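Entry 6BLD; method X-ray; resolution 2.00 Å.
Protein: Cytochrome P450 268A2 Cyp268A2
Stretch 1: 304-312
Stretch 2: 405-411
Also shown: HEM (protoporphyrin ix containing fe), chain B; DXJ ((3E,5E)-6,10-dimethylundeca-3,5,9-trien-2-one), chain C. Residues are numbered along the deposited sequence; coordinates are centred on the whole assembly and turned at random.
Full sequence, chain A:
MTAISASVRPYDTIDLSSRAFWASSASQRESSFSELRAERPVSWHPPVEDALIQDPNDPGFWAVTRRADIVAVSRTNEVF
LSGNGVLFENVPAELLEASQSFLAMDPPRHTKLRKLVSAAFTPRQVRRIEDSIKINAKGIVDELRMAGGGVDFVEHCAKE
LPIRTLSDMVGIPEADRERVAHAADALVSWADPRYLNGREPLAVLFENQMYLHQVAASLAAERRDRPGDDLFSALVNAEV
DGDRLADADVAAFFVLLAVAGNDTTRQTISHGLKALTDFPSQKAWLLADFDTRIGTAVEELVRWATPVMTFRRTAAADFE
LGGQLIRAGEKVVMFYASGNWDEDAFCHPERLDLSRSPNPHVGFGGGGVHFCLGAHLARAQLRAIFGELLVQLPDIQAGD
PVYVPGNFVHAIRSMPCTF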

# COMPACT_ATOMS: atom_id res chain seq x y z
N TRP A 304 8.05 -8.83 -4.53
CA TRP A 304 9.33 -8.45 -3.94
C TRP A 304 9.19 -7.20 -3.08
O TRP A 304 9.80 -7.12 -2.00
N ALA A 305 8.40 -6.22 -3.52
CA ALA A 305 8.26 -4.99 -2.76
C ALA A 305 7.37 -5.20 -1.54
O ALA A 305 7.76 -4.85 -0.41
N THR A 306 6.19 -5.78 -1.74
CA THR A 306 5.13 -5.85 -0.73
C THR A 306 5.04 -4.52 0.00
O THR A 306 5.35 -4.44 1.20
N PRO A 307 4.66 -3.44 -0.69
CA PRO A 307 4.68 -2.12 -0.05
C PRO A 307 3.73 -2.01 1.13
O PRO A 307 4.01 -1.25 2.06
N VAL A 308 2.62 -2.74 1.12
CA VAL A 308 1.74 -2.82 2.28
C VAL A 308 2.16 -4.06 3.07
O VAL A 308 1.97 -5.19 2.62
N MET A 309 2.74 -3.83 4.25
CA MET A 309 3.22 -4.93 5.08
C MET A 309 2.14 -5.50 5.98
O MET A 309 2.12 -6.72 6.22
N THR A 310 1.25 -4.66 6.50
CA THR A 310 0.27 -5.12 7.48
C THR A 310 -1.11 -4.54 7.19
O THR A 310 -1.24 -3.39 6.76
N PHE A 311 -2.12 -5.36 7.43
CA PHE A 311 -3.51 -4.93 7.56
C PHE A 311 -4.16 -5.87 8.56
O PHE A 311 -3.81 -7.05 8.64
N ARG A 312 -5.10 -5.34 9.33
CA ARG A 312 -5.69 -6.12 10.41
C ARG A 312 -7.19 -6.24 10.23
O ARG A 312 -7.81 -5.53 9.43
N PRO A 405 11.54 3.50 8.63
CA PRO A 405 11.07 2.66 9.74
C PRO A 405 9.57 2.79 9.93
O PRO A 405 8.99 3.87 9.78
N GLY A 406 8.94 1.67 10.26
CA GLY A 406 7.50 1.65 10.44
C GLY A 406 6.96 0.25 10.31
O GLY A 406 7.65 -0.68 9.89
N ASN A 407 5.68 0.11 10.67
CA ASN A 407 5.01 -1.18 10.71
C ASN A 407 3.87 -1.28 9.71
O ASN A 407 3.09 -2.24 9.77
N PHE A 408 3.74 -0.33 8.79
CA PHE A 408 2.64 -0.33 7.83
C PHE A 408 3.13 -0.46 6.40
O PHE A 408 2.73 -1.39 5.69
N VAL A 409 3.99 0.45 5.94
CA VAL A 409 4.43 0.49 4.55
C VAL A 409 5.92 0.22 4.49
O VAL A 409 6.70 0.80 5.25
N HIS A 410 6.32 -0.68 3.58
CA HIS A 410 7.72 -0.96 3.28
C HIS A 410 8.20 0.10 2.31
O HIS A 410 8.03 -0.00 1.09
N ALA A 411 8.81 1.16 2.84
CA ALA A 411 9.07 2.37 2.08
C ALA A 411 10.56 2.67 2.00
O ALA A 411 11.34 2.33 2.90

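Where a helix ends beside a loop, backbone groups left without helical partners often recruit the neighbouring segment, and side chains fill the spaces around those bonds; the cytochrome Cyp268A2 offers a compact example. At the helix end, A305 O accepts a nearly linear hydrogen bond, 3.0 Å long, from ND1 of H410, whose side chain is in the t rotamer and whose CA-to-CB bond points toward stretch 1. T306 leaves the helix with positive phi. The CA-to-CB bond of P307 points away from stretch 2, and its CG lies 3.4 Å from CBC of the heme, while P307 O accepts the bond from H410 N at 2.8 Å. V308 (t) also points away, yet its CG1 lies 4.0 Å from F408 CE1. M309 points in: M309 N donates to F408 O at 2.8 Å. In its m, t, m side chain, M309 CG lies 3.7 Å from H410 CB, and M309 CE ends 3.4 Å from G406 O. T310, in the p rotamer, donates from OG1 to N407 O at 2.6 Å. F311, with chi1 at -95°, has a sideways CA-to-CB bond, but its ring comes nearer and receives the edge of F408 (t) on its face. Both rings also border the ligand DXJ: F311 CZ approaches C01 at 3.8 Å, and F408 CZ approaches C04 at 3.9 Å.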

# COMPACT_ATOMS: atom_id res chain seq x y z
CB TRP A 304 10.36 -8.22 -5.05
CG TRP A 304 11.76 -8.07 -4.56
CD1 TRP A 304 12.43 -6.91 -4.32
CD2 TRP A 304 12.67 -9.13 -4.24
NE1 TRP A 304 13.71 -7.18 -3.87
CE2 TRP A 304 13.88 -8.53 -3.81
CE3 TRP A 304 12.59 -10.53 -4.27
CZ2 TRP A 304 14.99 -9.28 -3.42
CZ3 TRP A 304 13.69 -11.27 -3.88
CH2 TRP A 304 14.87 -10.64 -3.46
CB ALA A 305 7.70 -3.88 -3.65
CB THR A 306 5.39 -7.01 0.25
OG1 THR A 306 5.71 -8.19 -0.49
CG2 THR A 306 4.16 -7.29 1.10
CB PRO A 307 4.27 -1.17 -1.18
CG PRO A 307 3.50 -2.01 -2.12
CD PRO A 307 4.12 -3.38 -2.06
CB VAL A 308 0.27 -2.90 1.86
CG1 VAL A 308 -0.63 -2.87 3.09
CG2 VAL A 308 -0.07 -1.75 0.92
CB MET A 309 4.40 -4.47 5.93
CG MET A 309 5.63 -4.07 5.14
SD MET A 309 7.03 -3.70 6.20
CE MET A 309 6.37 -2.36 7.19
CB THR A 310 0.67 -4.73 8.92
OG1 THR A 310 0.82 -3.31 9.01
CG2 THR A 310 1.97 -5.41 9.32
CB PHE A 311 -4.25 -4.95 6.22
CG PHE A 311 -4.28 -3.63 5.51
CD1 PHE A 311 -4.48 -2.45 6.21
CD2 PHE A 311 -4.11 -3.56 4.13
CE1 PHE A 311 -4.50 -1.23 5.55
CE2 PHE A 311 -4.13 -2.35 3.47
CZ PHE A 311 -4.33 -1.18 4.18
CB ARG A 312 -5.36 -5.50 11.78
CG ARG A 312 -6.29 -4.38 12.17
CD ARG A 312 -6.48 -4.30 13.68
NE ARG A 312 -6.81 -2.94 14.09
CZ ARG A 312 -8.03 -2.55 14.46
NH1 ARG A 312 -9.03 -3.41 14.48
NH2 ARG A 312 -8.23 -1.29 14.81
CB PRO A 405 11.84 3.19 10.95
CG PRO A 405 12.19 4.60 10.58
CD PRO A 405 12.40 4.60 9.10
CB ASN A 407 4.49 -1.46 12.13
CG ASN A 407 3.60 -0.35 12.66
OD1 ASN A 407 2.65 0.08 12.00
ND2 ASN A 407 3.89 0.11 13.87
CB PHE A 408 1.79 0.94 8.00
CG PHE A 408 0.57 0.99 7.12
CD1 PHE A 408 -0.08 -0.17 6.75
CD2 PHE A 408 0.08 2.21 6.67
CE1 PHE A 408 -1.20 -0.12 5.93
CE2 PHE A 408 -1.04 2.27 5.86
CZ PHE A 408 -1.68 1.10 5.49
CB VAL A 409 4.09 1.85 3.89
CG1 VAL A 409 4.77 1.97 2.53
CG2 VAL A 409 2.58 2.00 3.74
CB HIS A 410 7.87 -2.37 2.70
CG HIS A 410 9.29 -2.81 2.53
ND1 HIS A 410 9.68 -3.67 1.52
CD2 HIS A 410 10.40 -2.54 3.25
CE1 HIS A 410 10.98 -3.89 1.62
NE2 HIS A 410 11.44 -3.22 2.66
CB ALA A 411 8.34 3.57 2.69
CHA HEM B . -6.82 -1.75 -1.16
CHB HEM B . -6.49 2.00 -4.22
CHC HEM B . -2.14 0.42 -5.69
CHD HEM B . -2.16 -2.77 -2.01
C1A HEM B . -7.12 -0.61 -1.86
C2A HEM B . -8.34 0.18 -1.75
C3A HEM B . -8.25 1.21 -2.60
C4A HEM B . -6.97 1.12 -3.27
CMA HEM B . -9.32 2.30 -2.81
CAA HEM B . -9.53 -0.13 -0.83
CBA HEM B . -10.42 -1.17 -1.51
CGA HEM B . -11.49 -1.64 -0.56
O1A HEM B . -12.50 -2.22 -1.04
O2A HEM B . -11.34 -1.44 0.67
C1B HEM B . -5.32 1.86 -4.93
C2B HEM B . -4.93 2.66 -6.07
C3B HEM B . -3.74 2.24 -6.49
C4B HEM B . -3.31 1.15 -5.63
CMB HEM B . -5.75 3.81 -6.71
CAB HEM B . -3.01 2.88 -7.70
CBB HEM B . -1.88 2.40 -8.21
C1C HEM B . -1.77 -0.59 -4.82
C2C HEM B . -0.55 -1.38 -4.89
C3C HEM B . -0.56 -2.25 -3.86
C4C HEM B . -1.79 -2.06 -3.13
CMC HEM B . 0.54 -1.17 -5.97
CAC HEM B . 0.47 -3.33 -3.45
CBC HEM B . 1.49 -3.71 -4.22
C1D HEM B . -3.43 -2.80 -1.46
C2D HEM B . -3.88 -3.65 -0.39
C3D HEM B . -5.16 -3.37 -0.14
C4D HEM B . -5.58 -2.33 -1.07
CMD HEM B . -3.00 -4.69 0.35
CAD HEM B . -6.06 -4.04 0.92
CBD HEM B . -6.52 -5.40 0.40
CGD HEM B . -7.35 -6.12 1.44
O1D HEM B . -7.76 -7.28 1.17
O2D HEM B . -7.60 -5.53 2.52
NA HEM B . -6.31 0.00 -2.80
NB HEM B . -4.31 0.95 -4.69
NC HEM B . -2.50 -1.04 -3.74
ND HEM B . -4.49 -2.01 -1.86
FE HEM B . -4.48 -0.69 -3.42
C10 DXJ C . -3.97 6.51 6.52
C13 DXJ C . -2.44 8.23 9.58
C01 DXJ C . -3.80 0.20 0.73
C02 DXJ C . -3.44 1.46 1.50
C03 DXJ C . -4.40 2.19 2.04
C04 DXJ C . -1.98 1.88 1.65
C05 DXJ C . -4.07 3.47 2.82
C06 DXJ C . -4.80 3.53 4.16
C07 DXJ C . -4.75 4.92 4.80
C08 DXJ C . -4.02 5.13 5.87
C09 DXJ C . -5.57 6.06 4.19
C11 DXJ C . -3.44 6.65 7.72
C12 DXJ C . -3.37 8.01 8.39
O14 DXJ C . -4.05 8.90 7.99